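PDB 4OVY: haloacid dehalogenase domain protein hydrolase from Planctomyces limnophilus, which probably acts as a metal-dependent hydrolase of the haloacid dehalogenase superfamily, perhaps a phosphatase, and holds a calcium ion in the crystal. Local coordinates for residues Q51-Y54 and V55-F59. Sequence-based numbering, arbitrary orientation.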
loop_
_atom_site.group_PDB
_atom_site.type_symbol
_atom_site.label_atom_id
_atom_site.label_comp_id
_atom_site.label_asym_id
_atom_site.label_seq_id
_atom_site.Cartn_x
_atom_site.Cartn_y
_atom_site.Cartn_z
ATOM N N GLN A 51 -8.996 21.703 -14.320
ATOM C CA GLN A 51 -9.866 22.847 -14.555
ATOM C C GLN A 51 -10.970 22.398 -15.511
ATOM O O GLN A 51 -10.715 21.583 -16.396
ATOM C CB GLN A 51 -9.078 24.008 -15.167
ATOM C CG GLN A 51 -7.951 24.551 -14.299
ATOM C CD GLN A 51 -8.426 25.213 -13.011
ATOM O OE1 GLN A 51 -9.582 25.603 -12.883
ATOM N NE2 GLN A 51 -7.519 25.351 -12.050
ATOM N N PRO A 52 -12.203 22.919 -15.342
ATOM C CA PRO A 52 -12.651 23.939 -14.382
ATOM C C PRO A 52 -12.811 23.439 -12.952
ATOM O O PRO A 52 -13.088 24.245 -12.056
ATOM C CB PRO A 52 -14.012 24.368 -14.944
ATOM C CG PRO A 52 -14.513 23.154 -15.646
ATOM C CD PRO A 52 -13.303 22.469 -16.212
HETATM N N MSE A 53 -12.657 22.133 -12.738
HETATM C CA MSE A 53 -12.663 21.557 -11.381
HETATM C C MSE A 53 -11.995 20.210 -11.375
HETATM O O MSE A 53 -11.785 19.601 -12.430
HETATM C CB MSE A 53 -14.098 21.404 -10.845
HETATM C CG MSE A 53 -14.936 20.448 -11.685
HETATM SE SE MSE A 53 -16.798 20.395 -11.057
HETATM C CE MSE A 53 -17.382 21.970 -12.083
ATOM N N TYR A 54 -11.670 19.714 -10.185
ATOM C CA TYR A 54 -11.137 18.361 -10.048
ATOM C C TYR A 54 -12.119 17.423 -10.730
ATOM O O TYR A 54 -13.340 17.578 -10.575
ATOM C CB TYR A 54 -10.956 17.976 -8.571
ATOM C CG TYR A 54 -10.077 18.924 -7.767
ATOM C CD1 TYR A 54 -8.830 19.326 -8.245
ATOM C CD2 TYR A 54 -10.483 19.404 -6.519
ATOM C CE1 TYR A 54 -8.023 20.182 -7.516
ATOM C CE2 TYR A 54 -9.674 20.258 -5.781
ATOM C CZ TYR A 54 -8.444 20.648 -6.287
ATOM O OH TYR A 54 -7.625 21.507 -5.575
ATOM N N VAL A 55 -11.608 16.462 -11.497
ATOM C CA VAL A 55 -12.488 15.572 -12.247
ATOM C C VAL A 55 -13.416 14.790 -11.312
ATOM O O VAL A 55 -14.578 14.567 -11.645
ATOM C CB VAL A 55 -11.699 14.599 -13.154
ATOM C CG1 VAL A 55 -12.637 13.601 -13.820
ATOM C CG2 VAL A 55 -10.930 15.379 -14.217
ATOM N N GLN A 56 -12.914 14.378 -10.148
ATOM C CA GLN A 56 -13.765 13.686 -9.187
ATOM C C GLN A 56 -14.895 14.582 -8.669
ATOM O O GLN A 56 -15.958 14.075 -8.327
ATOM C CB GLN A 56 -12.971 13.099 -8.025
ATOM C CG GLN A 56 -13.811 12.207 -7.120
ATOM C CD GLN A 56 -13.021 11.591 -5.992
ATOM O OE1 GLN A 56 -11.801 11.501 -6.054
ATOM N NE2 GLN A 56 -13.718 11.151 -4.958
ATOM N N LEU A 57 -14.674 15.892 -8.610
ATOM C CA LEU A 57 -15.755 16.811 -8.227
ATOM C C LEU A 57 -16.842 16.838 -9.306
ATOM O O LEU A 57 -18.041 16.827 -8.983
ATOM C CB LEU A 57 -15.216 18.211 -7.910
ATOM C CG LEU A 57 -16.227 19.215 -7.338
ATOM C CD1 LEU A 57 -16.945 18.662 -6.113
ATOM C CD2 LEU A 57 -15.530 20.529 -7.014
ATOM N N ALA A 58 -16.434 16.837 -10.580
ATOM C CA ALA A 58 -17.386 16.714 -11.692
ATOM C C ALA A 58 -18.218 15.428 -11.554
ATOM O O ALA A 58 -19.433 15.445 -11.730
ATOM C CB ALA A 58 -16.666 16.744 -13.038
ATOM N N PHE A 59 -17.548 14.320 -11.244
ATOM C CA PHE A 59 -18.214 13.033 -11.002
ATOM C C PHE A 59 -19.216 13.150 -9.852
ATOM O O PHE A 59 -20.379 12.770 -9.997
ATOM C CB PHE A 59 -17.150 11.956 -10.722
ATOM C CG PHE A 59 -17.678 10.687 -10.112
ATOM C CD1 PHE A 59 -18.274 9.711 -10.903
ATOM C CD2 PHE A 59 -17.516 10.435 -8.755
ATOM C CE1 PHE A 59 -18.729 8.524 -10.350
ATOM C CE2 PHE A 59 -17.976 9.255 -8.193
ATOM C CZ PHE A 59 -18.586 8.297 -8.987
#
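The selenium of M53, modelled as selenomethionine, sits against the first turn of helix 55-67, in the groove between L57 and A58. Three distances define the fit: SE lies 3.9 Å from CG of L57, 4.2 Å from CB of A58 and 3.6 Å from the backbone N of A58. The torsions account for this position: chi1 of 62° sets CG of M53 between its own N and carbonyl carbon, chi2 is extended, and the bend at chi3 (85°) turns the methyl CE off the line of the chain. L57 forms one wall of the hollow, and its CB also lies 4.3 Å from CB of Y54.

Y54 occupies the N-cap position, ending the loop that runs from strand 38-41 past the calcium ligands D42 and D44. Its carbonyl O accepts a good bond from N of A58 (3.2 Å, N-H...O angle 159°), with the donor in the carbonyl plane, and a weak, strongly bent one from N of L57 (2.9 Å). The phenol, in contrast, leads away from the helix: its ring meets F274 edge-to-face and its OH is hydrogen-bonded to N of G275.

The A58 N to Y54 O bond thus closes the first helical turn, over which the apolar selenoether of M53 lies, while the side chain of Y54 comes within about 4 Å of that of D44 and about 6 Å of the calcium ion (nearest atoms).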